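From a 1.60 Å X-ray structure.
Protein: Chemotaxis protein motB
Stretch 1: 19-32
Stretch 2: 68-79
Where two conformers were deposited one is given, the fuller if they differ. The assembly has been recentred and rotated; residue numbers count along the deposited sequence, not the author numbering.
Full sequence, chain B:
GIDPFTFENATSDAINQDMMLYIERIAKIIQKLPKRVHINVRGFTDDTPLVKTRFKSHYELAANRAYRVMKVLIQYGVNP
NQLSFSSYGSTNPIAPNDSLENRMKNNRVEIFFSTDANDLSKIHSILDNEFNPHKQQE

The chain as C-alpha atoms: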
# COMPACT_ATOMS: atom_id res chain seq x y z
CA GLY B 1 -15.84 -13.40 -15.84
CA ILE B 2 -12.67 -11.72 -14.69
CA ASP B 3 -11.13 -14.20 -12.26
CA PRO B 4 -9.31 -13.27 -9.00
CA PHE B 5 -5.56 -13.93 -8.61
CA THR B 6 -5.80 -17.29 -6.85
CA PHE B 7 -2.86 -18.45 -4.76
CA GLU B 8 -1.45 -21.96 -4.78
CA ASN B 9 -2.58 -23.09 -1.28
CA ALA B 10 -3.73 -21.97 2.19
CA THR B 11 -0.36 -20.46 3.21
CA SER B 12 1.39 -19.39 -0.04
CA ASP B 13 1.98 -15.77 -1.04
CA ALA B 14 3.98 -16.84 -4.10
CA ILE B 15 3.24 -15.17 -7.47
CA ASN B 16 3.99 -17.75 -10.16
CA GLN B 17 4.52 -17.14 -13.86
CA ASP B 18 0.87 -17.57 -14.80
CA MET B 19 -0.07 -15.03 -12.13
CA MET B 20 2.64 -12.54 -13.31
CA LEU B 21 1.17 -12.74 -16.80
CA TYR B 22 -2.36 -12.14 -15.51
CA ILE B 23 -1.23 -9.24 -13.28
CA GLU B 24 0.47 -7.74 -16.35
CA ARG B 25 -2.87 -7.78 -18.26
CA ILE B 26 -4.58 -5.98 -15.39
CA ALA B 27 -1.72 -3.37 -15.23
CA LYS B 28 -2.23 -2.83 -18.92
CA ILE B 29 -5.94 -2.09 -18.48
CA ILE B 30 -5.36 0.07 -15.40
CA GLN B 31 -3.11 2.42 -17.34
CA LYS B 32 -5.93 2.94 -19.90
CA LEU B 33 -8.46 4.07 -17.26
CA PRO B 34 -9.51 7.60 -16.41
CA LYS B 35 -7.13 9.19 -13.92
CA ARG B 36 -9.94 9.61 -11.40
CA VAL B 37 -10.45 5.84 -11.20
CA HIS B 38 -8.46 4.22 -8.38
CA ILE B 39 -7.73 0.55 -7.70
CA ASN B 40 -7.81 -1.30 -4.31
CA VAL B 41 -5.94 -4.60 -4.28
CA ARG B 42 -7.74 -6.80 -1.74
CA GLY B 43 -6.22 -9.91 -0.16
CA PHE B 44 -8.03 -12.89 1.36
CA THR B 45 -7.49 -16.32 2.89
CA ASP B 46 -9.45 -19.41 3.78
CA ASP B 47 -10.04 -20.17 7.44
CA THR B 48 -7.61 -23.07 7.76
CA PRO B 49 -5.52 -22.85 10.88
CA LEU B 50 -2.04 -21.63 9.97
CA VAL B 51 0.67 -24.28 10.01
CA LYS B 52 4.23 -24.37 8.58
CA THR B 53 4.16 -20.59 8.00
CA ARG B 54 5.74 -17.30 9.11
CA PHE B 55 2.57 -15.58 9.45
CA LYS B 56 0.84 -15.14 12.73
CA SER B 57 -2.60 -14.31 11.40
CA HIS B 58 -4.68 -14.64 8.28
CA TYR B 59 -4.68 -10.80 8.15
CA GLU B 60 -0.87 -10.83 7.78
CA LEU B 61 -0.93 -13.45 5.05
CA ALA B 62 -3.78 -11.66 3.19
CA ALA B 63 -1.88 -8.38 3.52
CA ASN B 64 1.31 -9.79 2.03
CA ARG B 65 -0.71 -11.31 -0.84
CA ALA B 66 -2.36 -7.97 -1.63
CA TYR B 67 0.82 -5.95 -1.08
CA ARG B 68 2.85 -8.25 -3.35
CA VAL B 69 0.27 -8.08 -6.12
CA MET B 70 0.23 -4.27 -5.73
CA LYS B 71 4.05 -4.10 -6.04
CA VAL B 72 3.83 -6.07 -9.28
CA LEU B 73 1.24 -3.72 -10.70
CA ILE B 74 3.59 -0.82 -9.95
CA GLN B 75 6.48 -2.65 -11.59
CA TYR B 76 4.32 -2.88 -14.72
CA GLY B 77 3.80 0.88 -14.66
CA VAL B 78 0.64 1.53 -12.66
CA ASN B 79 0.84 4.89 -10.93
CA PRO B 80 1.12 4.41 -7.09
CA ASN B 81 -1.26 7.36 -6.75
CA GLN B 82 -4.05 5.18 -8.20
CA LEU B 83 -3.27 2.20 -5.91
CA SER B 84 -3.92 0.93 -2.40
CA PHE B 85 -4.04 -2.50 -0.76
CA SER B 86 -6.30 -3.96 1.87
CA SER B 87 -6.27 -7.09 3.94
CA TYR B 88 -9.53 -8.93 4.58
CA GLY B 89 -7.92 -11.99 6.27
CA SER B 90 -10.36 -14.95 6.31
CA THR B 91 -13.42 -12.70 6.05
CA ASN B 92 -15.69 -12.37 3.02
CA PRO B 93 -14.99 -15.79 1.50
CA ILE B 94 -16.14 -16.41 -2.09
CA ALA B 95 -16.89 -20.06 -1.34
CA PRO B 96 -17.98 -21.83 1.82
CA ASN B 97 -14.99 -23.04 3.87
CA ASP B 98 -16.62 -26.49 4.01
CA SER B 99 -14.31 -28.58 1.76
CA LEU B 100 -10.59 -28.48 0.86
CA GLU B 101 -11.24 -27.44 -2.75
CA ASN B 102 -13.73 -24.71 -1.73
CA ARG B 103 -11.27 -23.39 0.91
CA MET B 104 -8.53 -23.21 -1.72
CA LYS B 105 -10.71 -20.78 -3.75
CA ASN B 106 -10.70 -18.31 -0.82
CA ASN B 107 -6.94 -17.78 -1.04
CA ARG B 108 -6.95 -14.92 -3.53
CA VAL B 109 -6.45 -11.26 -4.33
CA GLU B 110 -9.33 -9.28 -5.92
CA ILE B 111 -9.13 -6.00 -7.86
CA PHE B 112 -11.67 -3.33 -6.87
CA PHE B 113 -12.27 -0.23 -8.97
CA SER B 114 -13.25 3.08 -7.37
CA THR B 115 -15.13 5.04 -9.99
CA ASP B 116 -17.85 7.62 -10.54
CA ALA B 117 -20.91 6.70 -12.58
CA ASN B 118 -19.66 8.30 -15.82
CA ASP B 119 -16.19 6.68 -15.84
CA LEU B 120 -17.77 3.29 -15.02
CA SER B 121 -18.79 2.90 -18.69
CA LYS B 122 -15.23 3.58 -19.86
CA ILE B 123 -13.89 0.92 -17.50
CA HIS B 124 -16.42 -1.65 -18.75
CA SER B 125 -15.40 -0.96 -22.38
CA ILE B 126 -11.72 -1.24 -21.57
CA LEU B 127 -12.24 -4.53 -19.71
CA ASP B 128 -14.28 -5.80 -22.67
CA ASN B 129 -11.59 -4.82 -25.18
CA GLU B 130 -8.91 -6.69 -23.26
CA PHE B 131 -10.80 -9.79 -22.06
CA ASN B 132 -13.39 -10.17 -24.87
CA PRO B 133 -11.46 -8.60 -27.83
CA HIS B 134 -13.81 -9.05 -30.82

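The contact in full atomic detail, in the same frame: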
# COMPACT_ATOMS: atom_id res chain seq x y z
N MET B 19 0.52 -16.20 -12.83
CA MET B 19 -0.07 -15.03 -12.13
C MET B 19 0.62 -13.74 -12.56
O MET B 19 -0.06 -12.71 -12.67
CB MET B 19 -0.02 -15.19 -10.61
CG MET B 19 -0.98 -14.20 -9.91
SD MET B 19 -0.82 -14.18 -8.11
CE MET B 19 -1.54 -15.75 -7.69
N MET B 20 1.92 -13.74 -12.80
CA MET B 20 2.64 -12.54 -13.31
C MET B 20 2.01 -12.09 -14.63
O MET B 20 1.72 -10.91 -14.86
CB MET B 20 4.12 -12.83 -13.53
CG MET B 20 4.86 -12.95 -12.23
SD MET B 20 4.97 -11.38 -11.30
CE MET B 20 6.14 -10.44 -12.33
N LEU B 21 1.75 -13.05 -15.51
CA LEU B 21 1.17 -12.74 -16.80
C LEU B 21 -0.22 -12.14 -16.66
O LEU B 21 -0.57 -11.23 -17.40
CB LEU B 21 1.04 -13.99 -17.66
CG LEU B 21 2.30 -14.39 -18.38
CD1 LEU B 21 2.10 -15.86 -18.85
CD2 LEU B 21 2.56 -13.43 -19.52
N TYR B 22 -0.99 -12.63 -15.71
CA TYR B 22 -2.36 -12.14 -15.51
C TYR B 22 -2.29 -10.75 -14.87
O TYR B 22 -2.97 -9.79 -15.31
CB TYR B 22 -3.20 -13.11 -14.69
CG TYR B 22 -4.67 -12.77 -14.54
CD1 TYR B 22 -5.32 -11.89 -15.39
CD2 TYR B 22 -5.43 -13.37 -13.54
CE1 TYR B 22 -6.64 -11.60 -15.25
CE2 TYR B 22 -6.76 -13.07 -13.36
CZ TYR B 22 -7.38 -12.19 -14.24
OH TYR B 22 -8.70 -11.89 -14.08
N ILE B 23 -1.42 -10.59 -13.88
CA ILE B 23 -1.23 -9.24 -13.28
C ILE B 23 -0.81 -8.21 -14.34
O ILE B 23 -1.28 -7.09 -14.36
CB ILE B 23 -0.22 -9.27 -12.12
CG1 ILE B 23 -0.74 -10.11 -10.97
CG2 ILE B 23 0.10 -7.83 -11.62
CD1 ILE B 23 0.29 -10.45 -9.95
N GLU B 24 0.02 -8.63 -15.29
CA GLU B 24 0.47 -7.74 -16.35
C GLU B 24 -0.72 -7.28 -17.20
O GLU B 24 -0.75 -6.13 -17.66
CB GLU B 24 1.46 -8.53 -17.23
CG GLU B 24 2.09 -7.82 -18.38
CD GLU B 24 3.02 -8.80 -19.11
OE1 GLU B 24 3.82 -9.45 -18.40
OE2 GLU B 24 2.90 -8.94 -20.34
N ARG B 25 -1.68 -8.17 -17.46
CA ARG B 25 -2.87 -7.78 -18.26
C ARG B 25 -3.68 -6.72 -17.53
O ARG B 25 -4.22 -5.77 -18.12
CB ARG B 25 -3.79 -8.95 -18.56
CG ARG B 25 -3.24 -9.99 -19.45
CD ARG B 25 -4.33 -11.03 -19.81
NE ARG B 25 -5.27 -10.61 -20.85
CZ ARG B 25 -6.18 -11.42 -21.43
NH1 ARG B 25 -6.30 -12.68 -21.03
NH2 ARG B 25 -6.98 -11.00 -22.38
N ILE B 26 -3.81 -6.94 -16.23
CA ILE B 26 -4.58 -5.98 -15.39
C ILE B 26 -3.84 -4.62 -15.30
O ILE B 26 -4.45 -3.56 -15.34
CB ILE B 26 -4.86 -6.59 -13.99
CG1 ILE B 26 -5.81 -7.81 -14.12
CG2 ILE B 26 -5.39 -5.54 -13.01
CD1 ILE B 26 -7.25 -7.40 -14.56
N ALA B 27 -2.51 -4.63 -15.20
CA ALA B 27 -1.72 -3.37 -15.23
C ALA B 27 -1.96 -2.65 -16.52
O ALA B 27 -2.14 -1.43 -16.53
CB ALA B 27 -0.20 -3.67 -15.02
N LYS B 28 -1.99 -3.40 -17.62
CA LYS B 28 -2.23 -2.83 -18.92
C LYS B 28 -3.53 -2.06 -18.93
O LYS B 28 -3.58 -0.91 -19.40
CB LYS B 28 -2.26 -3.93 -19.98
CG LYS B 28 -2.54 -3.44 -21.40
CD LYS B 28 -2.62 -4.67 -22.32
CE LYS B 28 -3.02 -4.30 -23.74
NZ LYS B 28 -3.36 -5.54 -24.53
N ILE B 29 -4.60 -2.70 -18.47
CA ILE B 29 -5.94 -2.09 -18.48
C ILE B 29 -5.97 -0.89 -17.54
O ILE B 29 -6.61 0.12 -17.83
CB ILE B 29 -7.03 -3.11 -18.04
CG1 ILE B 29 -7.34 -4.12 -19.16
CG2 ILE B 29 -8.31 -2.42 -17.61
CD1 ILE B 29 -6.93 -3.67 -20.54
N ILE B 30 -5.33 -1.03 -16.37
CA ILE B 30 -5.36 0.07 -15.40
C ILE B 30 -4.81 1.34 -16.01
O ILE B 30 -5.36 2.42 -15.81
CB ILE B 30 -4.67 -0.29 -14.09
CG1 ILE B 30 -5.46 -1.36 -13.37
CG2 ILE B 30 -4.48 0.96 -13.22
CD1 ILE B 30 -4.75 -2.01 -12.18
N GLN B 31 -3.73 1.24 -16.77
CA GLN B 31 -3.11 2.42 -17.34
C GLN B 31 -3.98 3.10 -18.41
O GLN B 31 -3.71 4.24 -18.77
CB GLN B 31 -1.74 2.05 -17.88
CG GLN B 31 -0.83 1.61 -16.78
CD GLN B 31 0.50 1.17 -17.27
OE1 GLN B 31 1.33 2.00 -17.67
NE2 GLN B 31 0.77 -0.13 -17.16
N LYS B 32 -5.00 2.39 -18.91
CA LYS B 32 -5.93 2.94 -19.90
C LYS B 32 -7.09 3.71 -19.25
O LYS B 32 -7.81 4.44 -19.94
CB LYS B 32 -6.51 1.82 -20.77
CG LYS B 32 -5.47 1.13 -21.65
CD LYS B 32 -6.10 0.06 -22.48
CE LYS B 32 -5.03 -0.78 -23.21
NZ LYS B 32 -4.52 -0.07 -24.37
N ARG B 68 2.00 -7.71 -2.32
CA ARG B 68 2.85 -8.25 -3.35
C ARG B 68 2.25 -8.07 -4.73
O ARG B 68 2.94 -7.71 -5.66
CB ARG B 68 3.16 -9.74 -3.08
CG ARG B 68 4.18 -9.86 -1.94
CD ARG B 68 4.48 -11.27 -1.52
NE ARG B 68 4.56 -12.23 -2.61
CZ ARG B 68 5.64 -12.50 -3.35
NH1 ARG B 68 6.78 -11.85 -3.17
NH2 ARG B 68 5.57 -13.41 -4.29
N VAL B 69 0.95 -8.30 -4.85
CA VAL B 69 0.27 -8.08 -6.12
C VAL B 69 0.39 -6.60 -6.47
O VAL B 69 0.66 -6.21 -7.62
CB VAL B 69 -1.17 -8.56 -6.11
CG1 VAL B 69 -1.94 -8.00 -7.33
CG2 VAL B 69 -1.16 -10.11 -6.13
N MET B 70 0.13 -5.73 -5.50
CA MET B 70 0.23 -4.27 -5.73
C MET B 70 1.63 -3.84 -6.24
O MET B 70 1.76 -3.02 -7.17
CB MET B 70 -0.17 -3.48 -4.48
CG MET B 70 -0.40 -2.04 -4.81
SD MET B 70 -0.58 -1.02 -3.30
CE MET B 70 1.07 -1.09 -2.62
N LYS B 71 2.68 -4.40 -5.63
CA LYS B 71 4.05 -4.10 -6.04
C LYS B 71 4.27 -4.48 -7.49
O LYS B 71 4.88 -3.72 -8.25
CB LYS B 71 5.08 -4.86 -5.21
CG LYS B 71 5.21 -4.36 -3.81
CD LYS B 71 6.61 -4.63 -3.29
CE LYS B 71 6.84 -6.07 -3.01
NZ LYS B 71 8.27 -6.21 -2.49
N VAL B 72 3.73 -5.65 -7.89
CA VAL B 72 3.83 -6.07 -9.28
C VAL B 72 3.12 -5.14 -10.24
O VAL B 72 3.67 -4.74 -11.27
CB VAL B 72 3.41 -7.51 -9.51
CG1 VAL B 72 3.52 -7.85 -11.01
CG2 VAL B 72 4.34 -8.43 -8.70
N LEU B 73 1.92 -4.70 -9.87
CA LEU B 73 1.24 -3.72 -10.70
C LEU B 73 2.10 -2.45 -10.93
O LEU B 73 2.13 -1.84 -12.02
CB LEU B 73 -0.12 -3.27 -10.11
CG LEU B 73 -1.19 -4.38 -10.13
CD1 LEU B 73 -2.36 -4.07 -9.20
CD2 LEU B 73 -1.63 -4.66 -11.57
N ILE B 74 2.74 -2.00 -9.87
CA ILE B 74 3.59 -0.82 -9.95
C ILE B 74 4.83 -1.08 -10.81
O ILE B 74 5.22 -0.25 -11.61
CB ILE B 74 3.96 -0.32 -8.53
CG1 ILE B 74 2.70 0.22 -7.86
CG2 ILE B 74 5.10 0.74 -8.57
CD1 ILE B 74 2.83 0.40 -6.31
N GLN B 75 5.41 -2.25 -10.66
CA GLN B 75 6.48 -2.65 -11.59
C GLN B 75 6.09 -2.57 -13.06
O GLN B 75 6.91 -2.27 -13.91
CB GLN B 75 6.95 -4.08 -11.29
CG GLN B 75 7.70 -4.22 -9.99
CD GLN B 75 8.21 -5.62 -9.78
OE1 GLN B 75 7.44 -6.53 -9.48
NE2 GLN B 75 9.53 -5.83 -10.00
N TYR B 76 4.84 -2.93 -13.36
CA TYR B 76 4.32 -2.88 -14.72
C TYR B 76 3.81 -1.48 -15.14
O TYR B 76 3.24 -1.33 -16.24
CB TYR B 76 3.24 -3.92 -14.87
CG TYR B 76 3.70 -5.39 -14.99
CD1 TYR B 76 3.21 -6.38 -14.16
CD2 TYR B 76 4.58 -5.75 -16.00
CE1 TYR B 76 3.60 -7.75 -14.32
CE2 TYR B 76 4.95 -7.07 -16.18
CZ TYR B 76 4.46 -8.06 -15.35
OH TYR B 76 4.87 -9.37 -15.58
N GLY B 77 4.01 -0.48 -14.28
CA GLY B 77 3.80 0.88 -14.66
C GLY B 77 2.56 1.55 -14.12
O GLY B 77 2.29 2.68 -14.48
N VAL B 78 1.82 0.88 -13.25
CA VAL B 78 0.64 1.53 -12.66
C VAL B 78 1.13 2.60 -11.70
O VAL B 78 2.04 2.39 -10.91
CB VAL B 78 -0.32 0.55 -11.99
CG1 VAL B 78 -1.52 1.36 -11.31
CG2 VAL B 78 -0.83 -0.43 -12.99
N ASN B 79 0.49 3.76 -11.79
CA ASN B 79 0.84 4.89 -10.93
C ASN B 79 0.47 4.55 -9.46
O ASN B 79 -0.68 4.21 -9.20
CB ASN B 79 0.06 6.10 -11.41
CG ASN B 79 0.64 6.73 -12.70
OD1 ASN B 79 1.82 6.56 -13.03
ND2 ASN B 79 -0.23 7.42 -13.45

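How do the two helices come close enough to interlock? Their axes cross at -59° and approach to 9.0 Å, and the backbones are nearest where Ala-27 faces Leu-73, with the two CA atoms 5.4 Å apart. The small side chain of Ala-27 points toward the second stretch and occupies little room, leaving a shallow place on the first helix. Its CB meets CB of Tyr-76 at 3.5 Å and CG2 of Val-78 at 3.9 Å, so the methyl is itself packed closely.

Which bump fills the main hollow? Leu-73 is the knob, and Ile-23, Ile-26, Ala-27 and Ile-30 form the hole. Its CA-to-CB bond points sideways, but chi1 in m and chi2 in t bring the end of the side chain nearer to the first helix. Leu-73 CD2 lies 3.6 Å from Ile-23 CG2, 3.7 Å from the backbone N of Ala-27, and 4.1 Å from both Ile-26 CG2 and Ile-30 CD1. One methyl thus reaches all four walls and touches the backbone at the floor.

What fills the space beyond that knob? Toward the start of the first helix, Ile-23 is the bump from the other side: its CG2 packs against Val-72 CG1 at 3.5 Å, while its CD1 reaches Val-69 CG2 at 4.1 Å. Met-20, with all three chi angles in m, curls its end inward until SD is 3.8 Å from Val-72 CG1. Toward the other end, the chain has left the helix, yet Val-78 continues the apolar packing, its CG1 meeting Ile-30 CG2 at 3.5 Å.

How does Tyr-76 fit at the margin? Its ring lies along the first helix, and Tyr-76 as a whole loses more surface to the contact than any other residue. Glu-24 CB sits over one face, 3.8 Å from the ring centroid and 20° off the normal, a CH-pi contact, while Ile-23 CG2 lies at the ring edge, 4.3 Å from Tyr-76 CD1. At the far end of the ring, Tyr-76 OH is 3.0 Å from Glu-24 OE1 and 3.6 Å from Met-20 CE.

What secures the turn after the second helix? Gln-31 NE2 donates a hydrogen bond to Tyr-76 O at 2.9 Å and another to Ala-27 O at 3.2 Å, linking the turn to the first helix. Gly-77 has phi/psi of 105/6, where a CB would jam against the preceding carbonyl; an ideal CB would also lie just 3.0 Å from Gln-31 OE1.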